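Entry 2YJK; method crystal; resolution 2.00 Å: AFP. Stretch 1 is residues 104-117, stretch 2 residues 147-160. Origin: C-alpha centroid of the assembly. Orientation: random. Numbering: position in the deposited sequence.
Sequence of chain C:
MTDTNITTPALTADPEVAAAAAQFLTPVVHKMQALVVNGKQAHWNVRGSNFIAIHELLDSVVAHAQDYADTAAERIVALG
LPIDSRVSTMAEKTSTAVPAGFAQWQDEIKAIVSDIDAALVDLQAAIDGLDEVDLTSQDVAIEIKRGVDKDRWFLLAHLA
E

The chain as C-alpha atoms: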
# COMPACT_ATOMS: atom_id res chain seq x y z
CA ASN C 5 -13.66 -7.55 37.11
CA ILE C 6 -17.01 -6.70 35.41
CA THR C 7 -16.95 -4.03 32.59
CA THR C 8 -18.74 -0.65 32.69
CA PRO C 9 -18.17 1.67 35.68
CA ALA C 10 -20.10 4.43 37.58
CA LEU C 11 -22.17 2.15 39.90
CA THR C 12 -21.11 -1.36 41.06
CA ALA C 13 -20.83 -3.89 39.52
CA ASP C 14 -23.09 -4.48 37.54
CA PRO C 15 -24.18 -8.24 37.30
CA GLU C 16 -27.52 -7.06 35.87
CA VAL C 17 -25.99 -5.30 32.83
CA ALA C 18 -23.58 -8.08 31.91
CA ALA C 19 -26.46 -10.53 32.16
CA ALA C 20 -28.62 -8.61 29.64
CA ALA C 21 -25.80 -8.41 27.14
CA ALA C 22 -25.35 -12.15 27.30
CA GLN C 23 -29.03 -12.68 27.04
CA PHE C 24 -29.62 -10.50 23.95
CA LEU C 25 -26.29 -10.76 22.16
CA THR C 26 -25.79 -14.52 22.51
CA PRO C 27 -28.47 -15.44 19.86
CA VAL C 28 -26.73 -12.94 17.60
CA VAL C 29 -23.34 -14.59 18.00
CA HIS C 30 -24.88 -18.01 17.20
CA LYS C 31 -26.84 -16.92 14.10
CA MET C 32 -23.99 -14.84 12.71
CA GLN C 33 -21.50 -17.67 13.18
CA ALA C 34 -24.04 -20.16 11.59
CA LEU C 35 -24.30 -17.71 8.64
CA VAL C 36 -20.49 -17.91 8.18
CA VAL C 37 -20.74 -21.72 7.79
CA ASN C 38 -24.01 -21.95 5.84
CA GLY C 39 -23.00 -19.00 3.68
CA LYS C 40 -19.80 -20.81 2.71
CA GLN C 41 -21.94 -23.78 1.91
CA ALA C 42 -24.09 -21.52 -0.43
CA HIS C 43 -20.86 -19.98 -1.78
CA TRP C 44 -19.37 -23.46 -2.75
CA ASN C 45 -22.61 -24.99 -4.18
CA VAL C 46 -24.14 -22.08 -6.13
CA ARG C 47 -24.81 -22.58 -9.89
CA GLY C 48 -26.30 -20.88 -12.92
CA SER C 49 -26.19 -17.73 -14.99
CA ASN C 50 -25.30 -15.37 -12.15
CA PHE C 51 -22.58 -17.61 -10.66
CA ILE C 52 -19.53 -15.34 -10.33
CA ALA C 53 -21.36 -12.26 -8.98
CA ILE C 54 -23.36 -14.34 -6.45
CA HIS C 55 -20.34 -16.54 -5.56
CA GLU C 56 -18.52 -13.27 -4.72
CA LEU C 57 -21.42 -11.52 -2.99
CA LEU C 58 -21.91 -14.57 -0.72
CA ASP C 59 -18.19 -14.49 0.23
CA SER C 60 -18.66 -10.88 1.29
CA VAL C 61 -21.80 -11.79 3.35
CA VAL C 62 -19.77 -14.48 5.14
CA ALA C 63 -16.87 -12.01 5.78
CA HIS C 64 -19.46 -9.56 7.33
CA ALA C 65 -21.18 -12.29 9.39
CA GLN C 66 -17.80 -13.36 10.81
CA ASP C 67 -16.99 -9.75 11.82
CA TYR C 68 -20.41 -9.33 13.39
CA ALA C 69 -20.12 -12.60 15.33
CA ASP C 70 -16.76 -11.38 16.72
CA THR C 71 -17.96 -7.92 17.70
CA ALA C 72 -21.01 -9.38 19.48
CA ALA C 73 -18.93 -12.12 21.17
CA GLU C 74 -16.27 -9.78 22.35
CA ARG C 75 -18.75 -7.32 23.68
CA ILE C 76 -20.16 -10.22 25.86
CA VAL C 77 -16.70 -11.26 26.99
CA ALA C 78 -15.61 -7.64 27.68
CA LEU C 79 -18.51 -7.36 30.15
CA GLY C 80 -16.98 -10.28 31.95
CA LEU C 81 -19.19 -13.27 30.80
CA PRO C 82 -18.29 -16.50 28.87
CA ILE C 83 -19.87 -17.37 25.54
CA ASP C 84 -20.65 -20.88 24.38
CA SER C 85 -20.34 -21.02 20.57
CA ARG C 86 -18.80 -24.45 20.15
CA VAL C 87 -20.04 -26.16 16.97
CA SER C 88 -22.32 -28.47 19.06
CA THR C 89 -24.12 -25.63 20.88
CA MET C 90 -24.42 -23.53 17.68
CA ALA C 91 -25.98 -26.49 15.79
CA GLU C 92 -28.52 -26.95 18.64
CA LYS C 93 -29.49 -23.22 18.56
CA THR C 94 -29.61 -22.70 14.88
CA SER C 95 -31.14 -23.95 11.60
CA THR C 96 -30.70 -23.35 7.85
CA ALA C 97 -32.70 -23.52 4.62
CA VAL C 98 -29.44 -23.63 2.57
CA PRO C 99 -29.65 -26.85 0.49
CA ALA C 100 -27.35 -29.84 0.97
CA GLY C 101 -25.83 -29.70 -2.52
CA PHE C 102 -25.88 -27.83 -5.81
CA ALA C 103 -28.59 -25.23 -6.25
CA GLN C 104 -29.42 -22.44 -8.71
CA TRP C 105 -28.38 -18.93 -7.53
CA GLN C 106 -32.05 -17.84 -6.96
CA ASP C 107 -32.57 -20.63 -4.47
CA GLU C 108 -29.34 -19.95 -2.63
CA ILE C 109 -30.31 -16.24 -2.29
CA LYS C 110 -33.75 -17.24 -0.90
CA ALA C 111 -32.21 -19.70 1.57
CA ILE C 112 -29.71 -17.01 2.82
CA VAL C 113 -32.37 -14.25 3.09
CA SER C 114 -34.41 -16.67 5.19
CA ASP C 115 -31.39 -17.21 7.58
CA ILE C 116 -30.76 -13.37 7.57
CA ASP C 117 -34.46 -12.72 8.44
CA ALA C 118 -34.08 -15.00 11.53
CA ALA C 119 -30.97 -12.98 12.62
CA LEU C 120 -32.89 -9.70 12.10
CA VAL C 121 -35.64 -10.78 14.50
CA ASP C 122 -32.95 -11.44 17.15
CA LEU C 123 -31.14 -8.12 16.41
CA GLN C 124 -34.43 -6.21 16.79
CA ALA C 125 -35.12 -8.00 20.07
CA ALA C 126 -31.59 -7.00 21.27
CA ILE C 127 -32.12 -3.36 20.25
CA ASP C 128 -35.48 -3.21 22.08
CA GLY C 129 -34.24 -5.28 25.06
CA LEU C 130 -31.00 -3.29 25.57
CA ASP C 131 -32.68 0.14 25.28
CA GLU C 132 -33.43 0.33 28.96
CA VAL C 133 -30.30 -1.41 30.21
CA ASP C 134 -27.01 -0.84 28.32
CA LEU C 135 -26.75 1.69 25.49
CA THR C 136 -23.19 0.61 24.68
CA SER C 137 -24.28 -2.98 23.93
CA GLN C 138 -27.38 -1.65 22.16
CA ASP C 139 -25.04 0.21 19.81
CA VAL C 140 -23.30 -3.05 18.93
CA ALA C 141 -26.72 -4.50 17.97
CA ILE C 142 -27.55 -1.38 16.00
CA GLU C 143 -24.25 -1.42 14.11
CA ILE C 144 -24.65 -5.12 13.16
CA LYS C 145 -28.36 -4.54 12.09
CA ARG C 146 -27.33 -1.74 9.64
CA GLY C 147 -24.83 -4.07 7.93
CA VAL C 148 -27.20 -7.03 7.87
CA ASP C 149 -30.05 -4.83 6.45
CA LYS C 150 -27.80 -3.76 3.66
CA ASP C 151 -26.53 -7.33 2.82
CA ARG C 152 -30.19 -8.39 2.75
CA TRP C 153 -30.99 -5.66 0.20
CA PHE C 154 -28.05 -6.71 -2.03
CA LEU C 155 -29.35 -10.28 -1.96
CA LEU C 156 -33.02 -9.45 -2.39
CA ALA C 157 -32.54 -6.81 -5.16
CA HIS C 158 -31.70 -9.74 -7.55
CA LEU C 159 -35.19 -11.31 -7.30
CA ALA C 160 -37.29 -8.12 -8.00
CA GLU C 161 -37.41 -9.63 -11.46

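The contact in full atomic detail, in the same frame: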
# COMPACT_ATOMS: atom_id res chain seq x y z
N GLN C 104 -29.33 -23.70 -7.97
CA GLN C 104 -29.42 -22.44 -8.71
C GLN C 104 -29.24 -21.20 -7.82
O GLN C 104 -29.72 -21.17 -6.70
CB GLN C 104 -30.78 -22.39 -9.41
CG GLN C 104 -30.88 -23.37 -10.62
CD GLN C 104 -29.71 -23.19 -11.59
OE1 GLN C 104 -28.79 -24.03 -11.64
NE2 GLN C 104 -29.70 -22.06 -12.32
N TRP C 105 -28.56 -20.17 -8.33
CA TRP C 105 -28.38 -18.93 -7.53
C TRP C 105 -29.65 -18.32 -6.88
O TRP C 105 -29.55 -17.74 -5.79
CB TRP C 105 -27.61 -17.86 -8.35
CG TRP C 105 -28.39 -17.38 -9.56
CD1 TRP C 105 -28.43 -17.95 -10.83
CD2 TRP C 105 -29.24 -16.22 -9.61
NE1 TRP C 105 -29.24 -17.18 -11.65
CE2 TRP C 105 -29.76 -16.14 -10.93
CE3 TRP C 105 -29.60 -15.26 -8.67
CZ2 TRP C 105 -30.65 -15.11 -11.33
CZ3 TRP C 105 -30.47 -14.22 -9.06
CH2 TRP C 105 -30.99 -14.16 -10.40
N GLN C 106 -30.81 -18.37 -7.55
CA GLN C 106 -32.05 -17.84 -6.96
C GLN C 106 -32.38 -18.53 -5.68
O GLN C 106 -32.88 -17.88 -4.75
CB GLN C 106 -33.29 -17.97 -7.86
CG GLN C 106 -33.19 -17.22 -9.16
CD GLN C 106 -32.55 -18.08 -10.30
OE1 GLN C 106 -31.88 -19.12 -10.06
NE2 GLN C 106 -32.76 -17.64 -11.55
N ASP C 107 -32.17 -19.85 -5.63
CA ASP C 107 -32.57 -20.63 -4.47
C ASP C 107 -31.62 -20.40 -3.31
O ASP C 107 -32.06 -20.31 -2.15
CB ASP C 107 -32.62 -22.10 -4.83
CG ASP C 107 -33.76 -22.42 -5.84
OD1 ASP C 107 -34.93 -21.94 -5.66
OD2 ASP C 107 -33.46 -23.16 -6.82
N GLU C 108 -30.33 -20.30 -3.63
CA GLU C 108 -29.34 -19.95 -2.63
C GLU C 108 -29.70 -18.55 -2.02
O GLU C 108 -29.63 -18.37 -0.85
CB GLU C 108 -27.91 -19.90 -3.24
CG GLU C 108 -27.31 -21.21 -3.71
CD GLU C 108 -27.09 -22.27 -2.62
OE1 GLU C 108 -27.42 -22.03 -1.42
OE2 GLU C 108 -26.58 -23.37 -2.95
N ILE C 109 -30.09 -17.58 -2.83
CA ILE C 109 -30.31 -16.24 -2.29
C ILE C 109 -31.53 -16.37 -1.36
O ILE C 109 -31.49 -15.85 -0.25
CB ILE C 109 -30.64 -15.24 -3.37
CG1 ILE C 109 -29.39 -14.92 -4.17
CG2 ILE C 109 -31.32 -14.00 -2.79
CD1 ILE C 109 -29.68 -13.89 -5.21
N LYS C 110 -32.59 -17.03 -1.80
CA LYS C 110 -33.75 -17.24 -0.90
C LYS C 110 -33.39 -17.91 0.40
O LYS C 110 -33.86 -17.49 1.46
CB LYS C 110 -34.93 -18.04 -1.55
CG LYS C 110 -35.56 -17.36 -2.74
CD LYS C 110 -36.54 -18.31 -3.46
CE LYS C 110 -37.43 -17.52 -4.44
NZ LYS C 110 -37.88 -18.36 -5.64
N ALA C 111 -32.59 -18.98 0.33
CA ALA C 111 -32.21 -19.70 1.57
C ALA C 111 -31.47 -18.73 2.53
O ALA C 111 -31.70 -18.76 3.74
CB ALA C 111 -31.32 -20.91 1.26
N ILE C 112 -30.55 -17.93 1.99
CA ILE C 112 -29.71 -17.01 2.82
C ILE C 112 -30.52 -15.80 3.37
O ILE C 112 -30.34 -15.40 4.51
CB ILE C 112 -28.44 -16.49 2.03
CG1 ILE C 112 -27.45 -17.64 1.77
CG2 ILE C 112 -27.74 -15.32 2.73
CD1 ILE C 112 -26.83 -18.19 3.01
N VAL C 113 -31.44 -15.25 2.57
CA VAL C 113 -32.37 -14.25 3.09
C VAL C 113 -33.23 -14.82 4.21
O VAL C 113 -33.46 -14.14 5.21
CB VAL C 113 -33.24 -13.58 1.96
CG1 VAL C 113 -34.29 -12.61 2.52
CG2 VAL C 113 -32.31 -12.87 1.02
N SER C 114 -33.70 -16.04 4.08
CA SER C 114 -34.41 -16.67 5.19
C SER C 114 -33.57 -16.70 6.48
O SER C 114 -34.07 -16.27 7.55
CB SER C 114 -34.89 -18.05 4.77
OG SER C 114 -35.43 -18.73 5.88
N ASP C 115 -32.30 -17.19 6.41
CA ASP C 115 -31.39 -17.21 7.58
C ASP C 115 -31.12 -15.72 8.04
O ASP C 115 -31.20 -15.39 9.24
CB ASP C 115 -30.04 -17.96 7.28
CG ASP C 115 -30.20 -19.53 6.83
OD1 ASP C 115 -31.36 -20.09 6.53
OD2 ASP C 115 -29.09 -20.22 6.74
N ILE C 116 -30.86 -14.78 7.13
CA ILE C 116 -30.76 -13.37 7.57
C ILE C 116 -32.04 -12.82 8.32
O ILE C 116 -31.94 -12.08 9.31
CB ILE C 116 -30.37 -12.50 6.40
CG1 ILE C 116 -28.89 -12.72 6.09
CG2 ILE C 116 -30.64 -11.05 6.69
CD1 ILE C 116 -28.46 -12.14 4.72
N ASP C 117 -33.22 -13.21 7.87
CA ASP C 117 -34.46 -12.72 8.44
C ASP C 117 -34.56 -13.20 9.87
O ASP C 117 -35.02 -12.46 10.71
CB ASP C 117 -35.71 -13.21 7.66
CG ASP C 117 -35.99 -12.39 6.35
OD1 ASP C 117 -35.37 -11.32 6.08
OD2 ASP C 117 -36.87 -12.86 5.58
N GLY C 147 -25.54 -3.23 8.91
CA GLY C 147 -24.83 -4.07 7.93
C GLY C 147 -25.65 -5.22 7.39
O GLY C 147 -25.60 -5.51 6.20
N VAL C 148 -26.43 -5.88 8.25
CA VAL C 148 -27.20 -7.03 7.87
C VAL C 148 -28.36 -6.62 6.95
O VAL C 148 -28.57 -7.26 5.89
CB VAL C 148 -27.69 -7.82 9.13
CG1 VAL C 148 -28.60 -9.04 8.75
CG2 VAL C 148 -26.50 -8.41 9.90
N ASP C 149 -29.03 -5.51 7.29
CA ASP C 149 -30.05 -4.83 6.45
C ASP C 149 -29.55 -4.52 5.06
O ASP C 149 -30.25 -4.73 4.06
CB ASP C 149 -30.50 -3.52 7.09
CG ASP C 149 -31.59 -3.73 8.15
OD1 ASP C 149 -32.13 -4.86 8.17
OD2 ASP C 149 -31.89 -2.82 8.96
N LYS C 150 -28.31 -4.08 4.97
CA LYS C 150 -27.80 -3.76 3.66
C LYS C 150 -27.47 -5.04 2.81
O LYS C 150 -27.79 -5.10 1.62
CB LYS C 150 -26.60 -2.81 3.83
CG LYS C 150 -25.93 -2.45 2.53
CD LYS C 150 -24.68 -1.57 2.80
CE LYS C 150 -24.24 -0.95 1.48
NZ LYS C 150 -22.86 -0.37 1.55
N ASP C 151 -26.81 -6.03 3.43
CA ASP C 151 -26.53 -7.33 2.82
C ASP C 151 -27.83 -8.00 2.36
O ASP C 151 -27.88 -8.56 1.27
CB ASP C 151 -25.80 -8.25 3.80
CG ASP C 151 -24.30 -7.79 4.03
OD1 ASP C 151 -23.74 -7.04 3.16
OD2 ASP C 151 -23.71 -8.18 5.09
N ARG C 152 -28.87 -7.90 3.15
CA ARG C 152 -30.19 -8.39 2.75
C ARG C 152 -30.70 -7.69 1.46
O ARG C 152 -31.20 -8.36 0.56
CB ARG C 152 -31.19 -8.22 3.89
CG ARG C 152 -32.55 -8.91 3.70
CD ARG C 152 -33.57 -8.46 4.75
NE ARG C 152 -34.87 -9.10 4.50
CZ ARG C 152 -35.94 -8.52 3.95
NH1 ARG C 152 -35.94 -7.25 3.62
NH2 ARG C 152 -37.05 -9.23 3.74
N TRP C 153 -30.57 -6.37 1.38
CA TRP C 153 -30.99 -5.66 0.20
C TRP C 153 -30.21 -6.16 -1.03
O TRP C 153 -30.82 -6.47 -2.06
CB TRP C 153 -30.84 -4.15 0.42
CG TRP C 153 -30.71 -3.31 -0.85
CD1 TRP C 153 -31.49 -3.40 -1.96
CD2 TRP C 153 -29.74 -2.26 -1.11
NE1 TRP C 153 -31.06 -2.49 -2.92
CE2 TRP C 153 -30.00 -1.77 -2.42
CE3 TRP C 153 -28.67 -1.69 -0.36
CZ2 TRP C 153 -29.23 -0.72 -3.02
CZ3 TRP C 153 -27.91 -0.63 -0.95
CH2 TRP C 153 -28.20 -0.16 -2.26
N PHE C 154 -28.87 -6.24 -0.93
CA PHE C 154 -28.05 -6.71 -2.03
C PHE C 154 -28.47 -8.08 -2.53
O PHE C 154 -28.50 -8.30 -3.72
CB PHE C 154 -26.59 -6.73 -1.66
CG PHE C 154 -25.95 -5.38 -1.65
CD1 PHE C 154 -26.68 -4.22 -1.77
CD2 PHE C 154 -24.58 -5.28 -1.44
CE1 PHE C 154 -26.06 -2.97 -1.76
CE2 PHE C 154 -23.97 -4.02 -1.42
CZ PHE C 154 -24.72 -2.87 -1.59
N LEU C 155 -28.87 -8.96 -1.61
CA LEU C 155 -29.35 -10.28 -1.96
C LEU C 155 -30.72 -10.18 -2.59
O LEU C 155 -30.92 -10.65 -3.71
CB LEU C 155 -29.30 -11.21 -0.73
CG LEU C 155 -27.86 -11.63 -0.35
CD1 LEU C 155 -27.74 -11.98 1.10
CD2 LEU C 155 -27.31 -12.80 -1.19
N LEU C 156 -31.65 -9.48 -1.93
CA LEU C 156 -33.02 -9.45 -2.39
C LEU C 156 -33.21 -8.66 -3.69
O LEU C 156 -34.12 -8.96 -4.43
CB LEU C 156 -33.92 -8.89 -1.29
CG LEU C 156 -35.19 -9.56 -0.81
CD1 LEU C 156 -35.28 -11.14 -1.04
CD2 LEU C 156 -35.46 -9.13 0.67
N ALA C 157 -32.37 -7.65 -3.96
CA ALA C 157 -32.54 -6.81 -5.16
C ALA C 157 -32.50 -7.66 -6.46
O ALA C 157 -33.08 -7.25 -7.47
CB ALA C 157 -31.45 -5.65 -5.20
N HIS C 158 -31.86 -8.84 -6.40
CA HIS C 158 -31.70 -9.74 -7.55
C HIS C 158 -33.00 -10.46 -7.96
O HIS C 158 -33.03 -11.05 -9.03
CB HIS C 158 -30.66 -10.83 -7.30
CG HIS C 158 -29.25 -10.35 -7.32
ND1 HIS C 158 -28.60 -9.88 -6.19
CD2 HIS C 158 -28.36 -10.23 -8.35
CE1 HIS C 158 -27.36 -9.53 -6.51
NE2 HIS C 158 -27.19 -9.73 -7.82
N LEU C 159 -34.02 -10.47 -7.11
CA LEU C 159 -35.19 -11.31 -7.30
C LEU C 159 -36.42 -10.43 -7.64
O LEU C 159 -37.51 -10.94 -7.92
CB LEU C 159 -35.46 -12.16 -6.02
CG LEU C 159 -34.47 -13.20 -5.40
CD1 LEU C 159 -35.00 -13.73 -4.08
CD2 LEU C 159 -34.10 -14.39 -6.32
N ALA C 160 -36.25 -9.10 -7.60
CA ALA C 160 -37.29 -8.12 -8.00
C ALA C 160 -37.86 -8.39 -9.41
O ALA C 160 -39.09 -8.33 -9.63
CB ALA C 160 -36.76 -6.73 -7.89

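How do the two backbones lie against each other? Helix 105-117 and helix 147-156 run nearly antiparallel, at 157° between their N-to-C directions, and their axes approach to 9.9 Å. The start of stretch 1 therefore meets the end of stretch 2. Within each helix the backbone bonds to itself; the one hydrogen bond between the stretches is made by side chains, and 662 Å² is buried, both sides summed.

What does the start of stretch 1 meet? Trp 105 leaves its CA sideways, yet its indole reaches across until CZ3 lies 3.8 Å from CB of His 158, which sits at the ring edge. The imidazole is turned back to its own chain, where His 158 ND1 makes a weak hydrogen bond to Phe 154 O at 2.9 Å. Leu 159 leaves its CA sideways, but its end comes nearer, with CD2 4.0 Å from CB of Gln 106.

Which side chains form the centre? Leu 155 is a knob in a hole made by Ile 109, Ile 112, Val 113 and Ile 116. Ile 109 CG2 lies 4.0 Å from Leu 155 CB and 3.9 Å from Leu 159 CD1, which is also 3.9 Å from CG of Lys 110, in the aliphatic part of the lysine. Farther along Leu 155, its CD1 is 3.7 Å from both Ile 112 CG2 and Ile 116 CD1, while Val 113 CG2 lies 3.9 Å from Leu 155 CB. The contacts within this hole are apolar.

How does the contact close at the end of stretch 1? Ile 116 CG2 packs 3.5 Å from Val 148 CG1. Beside it, the extended Arg 152 carries its charge to Asp 117: Arg 152 NE donates a hydrogen bond to Asp 117 OD1 at 2.8 Å, within a salt bridge. Here opposite charges reinforce the hydrogen bond at the margin of a largely apolar contact.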